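Local coordinates for protein probable TonB-dependent siderophore receptor PirA (PDB 5FR8) that probably binds iron-chelating siderophores at the outer membrane of Acinetobacter baumannii and takes them up in a TonB-dependent manner as the first step of iron acquisition, at residues R378-K389 and G403-R411. Sequence-based numbering, arbitrary orientation.
Sequences RFKDNVSTTQGK and GDRSKMESR
Phe379 and Met408 form an antiparallel hydrogen-bonded pair, Phe379 N giving to Met408 O at 3.0 Å and Met408 N to Phe379 O at 2.9 Å. Two residues on, Asp381 N donates to Ser406 O (2.8 Å), carrying the backbone pairing past Lys380 and Lys407. On the side of the sheet that carries Phe379 and Met408, the Met408 side chain lies beside the phenyl ring, its sulfur at the ring edge in a Met-aromatic contact and CE 3.7 Å from Phe379 CD2. Bends at chi2 (149°) and chi3 (-92°) carry that methyl toward Thr385, whose CG2 meets it tip to tip; Met474 of helix 474-477 packs on both Phe379 and Met408. The opposite side is charged: Lys380 and Lys407 lie side by side, their NZ atoms 3.6 Å apart, while Arg378 stays beyond salt-bridge distance of Glu409, which pairs instead with Arg411.

Arg405 reaches across to the departing loop. A bend at chi3 (48°) brings its guanidinium up to the Thr385 and Gln387 carbonyls; Gln387 O lies at its edge, in plane, and accepts weak bonds from NH1 and NH2, while NE bonds weakly to Gly480 O. Within that loop, Thr385 OG1 donates to Asp381 O (2.6 Å); Asp381 OD1 receives Ser384 N in an Asx motif, and OD2 is hydrogen-bonded to Tyr475 OH. This is the end of a beta hairpin of the TonB-dependent receptor barrel, where strands 365-380 and 407-422 give way to their long connecting loop.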
ATOM      1  N   ARG A 378     -13.199 -13.246   7.664  1.00 65.69           N
ATOM      2  CA  ARG A 378     -14.393 -12.851   8.454  1.00 66.13           C
ATOM      3  C   ARG A 378     -14.232 -11.463   9.055  1.00 62.02           C
ATOM      4  O   ARG A 378     -13.197 -11.127   9.621  1.00 63.79           O
ATOM      5  CB  ARG A 378     -14.703 -13.853   9.550  1.00 69.11           C
ATOM      6  CG  ARG A 378     -14.851 -15.266   9.034  1.00 74.87           C
ATOM      7  CD  ARG A 378     -16.114 -15.896   9.578  1.00 84.48           C
ATOM      8  NE  ARG A 378     -15.906 -17.307   9.847  1.00 92.23           N
ATOM      9  CZ  ARG A 378     -15.200 -17.758  10.877  1.00104.06           C
ATOM     10  NH1 ARG A 378     -14.627 -16.908  11.725  1.00103.06           N
ATOM     11  NH2 ARG A 378     -15.063 -19.064  11.057  1.00115.11           N
ATOM     12  N   PHE A 379     -15.268 -10.650   8.925  1.00 60.68           N
ATOM     13  CA  PHE A 379     -15.189  -9.255   9.325  1.00 57.37           C
ATOM     14  C   PHE A 379     -16.412  -8.880  10.146  1.00 57.32           C
ATOM     15  O   PHE A 379     -17.527  -9.123   9.735  1.00 55.59           O
ATOM     16  CB  PHE A 379     -15.127  -8.403   8.063  1.00 57.99           C
ATOM     17  CG  PHE A 379     -14.802  -6.949   8.302  1.00 55.95           C
ATOM     18  CD1 PHE A 379     -13.711  -6.582   9.078  1.00 54.25           C
ATOM     19  CD2 PHE A 379     -15.551  -5.952   7.689  1.00 55.24           C
ATOM     20  CE1 PHE A 379     -13.391  -5.249   9.264  1.00 54.68           C
ATOM     21  CE2 PHE A 379     -15.245  -4.615   7.892  1.00 55.49           C
ATOM     22  CZ  PHE A 379     -14.165  -4.262   8.685  1.00 54.04           C
ATOM     23  N   LYS A 380     -16.189  -8.321  11.322  1.00 63.81           N
ATOM     24  CA  LYS A 380     -17.257  -7.687  12.120  1.00 70.83           C
ATOM     25  C   LYS A 380     -17.036  -6.163  12.059  1.00 72.17           C
ATOM     26  O   LYS A 380     -15.913  -5.680  12.343  1.00 68.75           O
ATOM     27  CB  LYS A 380     -17.254  -8.225  13.573  1.00 74.13           C
ATOM     28  CG  LYS A 380     -18.559  -8.042  14.361  1.00 83.83           C
ATOM     29  CD  LYS A 380     -18.466  -8.293  15.883  1.00 86.85           C
ATOM     30  CE  LYS A 380     -19.801  -8.739  16.539  1.00 85.74           C
ATOM     31  NZ  LYS A 380     -19.642  -9.632  17.750  1.00 77.43           N
ATOM     32  N   ASP A 381     -18.080  -5.431  11.634  1.00 72.73           N
ATOM     33  CA  ASP A 381     -18.114  -3.948  11.680  1.00 74.33           C
ATOM     34  C   ASP A 381     -19.543  -3.467  11.952  1.00 79.56           C
ATOM     35  O   ASP A 381     -20.411  -3.538  11.080  1.00 71.68           O
ATOM     36  CB  ASP A 381     -17.597  -3.335  10.380  1.00 72.04           C
ATOM     37  CG  ASP A 381     -17.553  -1.786  10.404  1.00 70.79           C
ATOM     38  OD1 ASP A 381     -18.321  -1.161  11.185  1.00 69.43           O
ATOM     39  OD2 ASP A 381     -16.755  -1.200   9.615  1.00 63.19           O
ATOM     40  N   ASN A 382     -19.784  -3.001  13.176  1.00 87.24           N
ATOM     41  CA  ASN A 382     -21.128  -2.621  13.584  1.00 86.49           C
ATOM     42  C   ASN A 382     -21.377  -1.122  13.614  1.00 85.20           C
ATOM     43  O   ASN A 382     -22.491  -0.683  13.876  1.00 82.47           O
ATOM     44  CB  ASN A 382     -21.478  -3.229  14.938  1.00 85.92           C
ATOM     45  CG  ASN A 382     -22.966  -3.440  15.083  1.00 99.11           C
ATOM     46  OD1 ASN A 382     -23.562  -4.200  14.322  1.00106.25           O
ATOM     47  ND2 ASN A 382     -23.584  -2.735  16.023  1.00104.80           N
ATOM     48  N   VAL A 383     -20.352  -0.336  13.332  1.00 83.90           N
ATOM     49  CA  VAL A 383     -20.504   1.110  13.323  1.00 83.00           C
ATOM     50  C   VAL A 383     -20.707   1.685  11.878  1.00 80.25           C
ATOM     51  O   VAL A 383     -21.437   2.667  11.696  1.00 81.58           O
ATOM     52  CB  VAL A 383     -19.324   1.756  14.083  1.00 85.64           C
ATOM     53  CG1 VAL A 383     -18.031   1.632  13.281  1.00 81.61           C
ATOM     54  CG2 VAL A 383     -19.635   3.212  14.436  1.00 97.82           C
ATOM     55  N   SER A 384     -20.106   1.067  10.859  1.00 68.76           N
ATOM     56  CA  SER A 384     -20.285   1.520   9.474  1.00 68.00           C
ATOM     57  C   SER A 384     -21.551   0.988   8.796  1.00 65.77           C
ATOM     58  O   SER A 384     -21.994   1.499   7.754  1.00 64.28           O
ATOM     59  CB  SER A 384     -19.084   1.096   8.641  1.00 70.10           C
ATOM     60  OG  SER A 384     -17.870   1.516   9.246  1.00 75.87           O
ATOM     61  N   THR A 385     -22.122  -0.042   9.403  1.00 65.01           N
ATOM     62  CA  THR A 385     -23.172  -0.835   8.789  1.00 65.02           C
ATOM     63  C   THR A 385     -24.541  -0.507   9.389  1.00 69.97           C
ATOM     64  O   THR A 385     -25.505  -1.279   9.285  1.00 67.71           O
ATOM     65  CB  THR A 385     -22.862  -2.325   8.952  1.00 63.24           C
ATOM     66  OG1 THR A 385     -22.788  -2.653  10.341  1.00 61.77           O
ATOM     67  CG2 THR A 385     -21.520  -2.653   8.273  1.00 62.41           C
ATOM     68  N   THR A 386     -24.593   0.662  10.017  1.00 75.68           N
ATOM     69  CA  THR A 386     -25.808   1.271  10.547  1.00 77.75           C
ATOM     70  C   THR A 386     -25.993   2.544   9.788  1.00 80.72           C
ATOM     71  O   THR A 386     -25.113   3.403   9.843  1.00 82.16           O
ATOM     72  CB  THR A 386     -25.595   1.766  11.975  1.00 74.47           C
ATOM     73  OG1 THR A 386     -25.498   0.649  12.854  1.00 76.62           O
ATOM     74  CG2 THR A 386     -26.713   2.691  12.383  1.00 75.49           C
ATOM     75  N   GLN A 387     -27.123   2.679   9.105  1.00 79.89           N
ATOM     76  CA  GLN A 387     -27.449   3.890   8.351  1.00 78.12           C
ATOM     77  C   GLN A 387     -28.836   3.665   7.817  1.00 81.80           C
ATOM     78  O   GLN A 387     -29.143   2.575   7.333  1.00 80.21           O
ATOM     79  CB  GLN A 387     -26.516   4.154   7.158  1.00 73.54           C
ATOM     80  CG  GLN A 387     -25.163   4.827   7.424  1.00 69.82           C
ATOM     81  CD  GLN A 387     -25.228   6.087   8.286  1.00 69.41           C
ATOM     82  OE1 GLN A 387     -25.569   7.179   7.819  1.00 70.08           O
ATOM     83  NE2 GLN A 387     -24.842   5.950   9.537  1.00 67.39           N
ATOM     84  N   GLY A 388     -29.665   4.700   7.911  1.00 86.23           N
ATOM     85  CA  GLY A 388     -31.034   4.636   7.453  1.00 87.82           C
ATOM     86  C   GLY A 388     -31.848   3.700   8.302  1.00 89.97           C
ATOM     87  O   GLY A 388     -32.857   3.166   7.845  1.00 96.47           O
ATOM     88  N   LYS A 389     -31.399   3.474   9.531  1.00 92.26           N
ATOM     89  CA  LYS A 389     -32.219   2.769  10.511  1.00 95.61           C
ATOM     90  C   LYS A 389     -33.038   3.792  11.289  1.00 94.61           C
ATOM     91  O   LYS A 389     -32.505   4.775  11.813  1.00 88.43           O
ATOM     92  CB  LYS A 389     -31.363   1.949  11.472  1.00 94.44           C
ATOM     93  CG  LYS A 389     -30.972   0.581  10.947  1.00 96.49           C
ATOM     94  CD  LYS A 389     -30.286  -0.226  12.037  1.00101.45           C
ATOM     95  CE  LYS A 389     -30.277  -1.712  11.718  1.00107.72           C
ATOM     96  NZ  LYS A 389     -29.373  -2.439  12.647  1.00112.07           N
ATOM     97  N   GLY A 403     -31.343  -8.572   7.752  1.00 88.64           N
ATOM     98  CA  GLY A 403     -30.405  -9.567   8.270  1.00 85.28           C
ATOM     99  C   GLY A 403     -29.253  -8.886   8.977  1.00 82.60           C
ATOM    100  O   GLY A 403     -29.196  -7.652   9.040  1.00 82.01           O
ATOM    101  N   ASP A 404     -28.323  -9.676   9.499  1.00 80.68           N
ATOM    102  CA  ASP A 404     -27.219  -9.103  10.248  1.00 78.81           C
ATOM    103  C   ASP A 404     -26.334  -8.366   9.283  1.00 74.56           C
ATOM    104  O   ASP A 404     -25.678  -8.989   8.464  1.00 74.82           O
ATOM    105  CB  ASP A 404     -26.429 -10.186  10.970  1.00 81.84           C
ATOM    106  CG  ASP A 404     -25.516  -9.620  12.064  1.00 86.05           C
ATOM    107  OD1 ASP A 404     -25.333  -8.385  12.084  1.00 75.85           O
ATOM    108  OD2 ASP A 404     -24.993 -10.412  12.900  1.00 91.67           O
ATOM    109  N   ARG A 405     -26.340  -7.039   9.363  1.00 72.83           N
ATOM    110  CA  ARG A 405     -25.506  -6.201   8.497  1.00 72.85           C
ATOM    111  C   ARG A 405     -24.087  -6.041   9.013  1.00 69.72           C
ATOM    112  O   ARG A 405     -23.311  -5.319   8.416  1.00 70.43           O
ATOM    113  CB  ARG A 405     -26.092  -4.782   8.363  1.00 75.83           C
ATOM    114  CG  ARG A 405     -27.456  -4.704   7.687  1.00 79.87           C
ATOM    115  CD  ARG A 405     -28.169  -3.379   7.925  1.00 79.49           C
ATOM    116  NE  ARG A 405     -27.325  -2.205   7.685  1.00 81.36           N
ATOM    117  CZ  ARG A 405     -27.797  -0.973   7.498  1.00 85.59           C
ATOM    118  NH1 ARG A 405     -29.101  -0.752   7.506  1.00 91.29           N
ATOM    119  NH2 ARG A 405     -26.971   0.046   7.303  1.00 86.54           N
ATOM    120  N   SER A 406     -23.743  -6.687  10.122  1.00 68.31           N
ATOM    121  CA  SER A 406     -22.504  -6.361  10.833  1.00 64.66           C
ATOM    122  C   SER A 406     -21.379  -7.327  10.524  1.00 63.27           C
ATOM    123  O   SER A 406     -20.250  -7.109  10.934  1.00 60.20           O
ATOM    124  CB  SER A 406     -22.752  -6.329  12.346  1.00 65.10           C
ATOM    125  OG  SER A 406     -22.790  -7.643  12.901  1.00 64.57           O
ATOM    126  N   LYS A 407     -21.694  -8.413   9.821  1.00 70.51           N
ATOM    127  CA  LYS A 407     -20.748  -9.527   9.625  1.00 69.68           C
ATOM    128  C   LYS A 407     -20.653  -9.871   8.172  1.00 68.45           C
ATOM    129  O   LYS A 407     -21.661 -10.139   7.532  1.00 72.73           O
ATOM    130  CB  LYS A 407     -21.164 -10.768  10.432  1.00 72.59           C
ATOM    131  CG  LYS A 407     -21.327 -10.456  11.910  1.00 76.34           C
ATOM    132  CD  LYS A 407     -21.020 -11.609  12.848  1.00 80.18           C
ATOM    133  CE  LYS A 407     -20.760 -11.042  14.247  1.00 85.20           C
ATOM    134  NZ  LYS A 407     -21.192 -11.922  15.374  1.00 87.96           N
ATOM    135  N   MET A 408     -19.432  -9.857   7.657  1.00 66.73           N
ATOM    136  CA  MET A 408     -19.183 -10.089   6.246  1.00 67.36           C
ATOM    137  C   MET A 408     -18.199 -11.247   6.053  1.00 65.98           C
ATOM    138  O   MET A 408     -17.213 -11.351   6.803  1.00 65.17           O
ATOM    139  CB  MET A 408     -18.636  -8.798   5.640  1.00 69.13           C
ATOM    140  CG  MET A 408     -19.698  -7.709   5.541  1.00 72.38           C
ATOM    141  SD  MET A 408     -19.070  -6.024   5.704  1.00 71.49           S
ATOM    142  CE  MET A 408     -19.238  -5.725   7.462  1.00 75.31           C
ATOM    143  N   GLU A 409     -18.477 -12.107   5.062  1.00 65.34           N
ATOM    144  CA  GLU A 409     -17.624 -13.267   4.708  1.00 67.87           C
ATOM    145  C   GLU A 409     -17.053 -13.091   3.319  1.00 63.48           C
ATOM    146  O   GLU A 409     -17.737 -12.567   2.441  1.00 63.66           O
ATOM    147  CB  GLU A 409     -18.422 -14.606   4.681  1.00 70.63           C
ATOM    148  CG  GLU A 409     -18.730 -15.201   6.041  1.00 74.67           C
ATOM    149  CD  GLU A 409     -18.548 -16.717   6.101  1.00 83.39           C
ATOM    150  OE1 GLU A 409     -17.653 -17.245   5.407  1.00 93.12           O
ATOM    151  OE2 GLU A 409     -19.283 -17.393   6.864  1.00 85.96           O
ATOM    152  N   SER A 410     -15.841 -13.605   3.103  1.00 62.79           N
ATOM    153  CA  SER A 410     -15.229 -13.679   1.760  1.00 60.35           C
ATOM    154  C   SER A 410     -14.398 -14.945   1.627  1.00 60.75           C
ATOM    155  O   SER A 410     -13.664 -15.317   2.544  1.00 57.97           O
ATOM    156  CB  SER A 410     -14.336 -12.475   1.533  1.00 57.20           C
ATOM    157  OG  SER A 410     -14.013 -12.356   0.193  1.00 60.41           O
ATOM    158  N   ARG A 411     -14.524 -15.628   0.495  1.00 64.10           N
ATOM    159  CA  ARG A 411     -13.742 -16.830   0.257  1.00 62.27           C
ATOM    160  C   ARG A 411     -13.224 -16.827  -1.178  1.00 61.40           C
ATOM    161  O   ARG A 411     -13.965 -16.548  -2.131  1.00 58.00           O
ATOM    162  CB  ARG A 411     -14.565 -18.081   0.532  1.00 67.22           C
ATOM    163  CG  ARG A 411     -14.868 -18.313   2.006  1.00 75.17           C
ATOM    164  CD  ARG A 411     -15.773 -19.522   2.294  1.00 77.69           C
ATOM    165  NE  ARG A 411     -17.031 -19.527   1.544  1.00 83.48           N
ATOM    166  CZ  ARG A 411     -18.036 -18.659   1.702  1.00 88.37           C
ATOM    167  NH1 ARG A 411     -17.966 -17.649   2.586  1.00 88.98           N
ATOM    168  NH2 ARG A 411     -19.125 -18.796   0.946  1.00 88.76           N
TER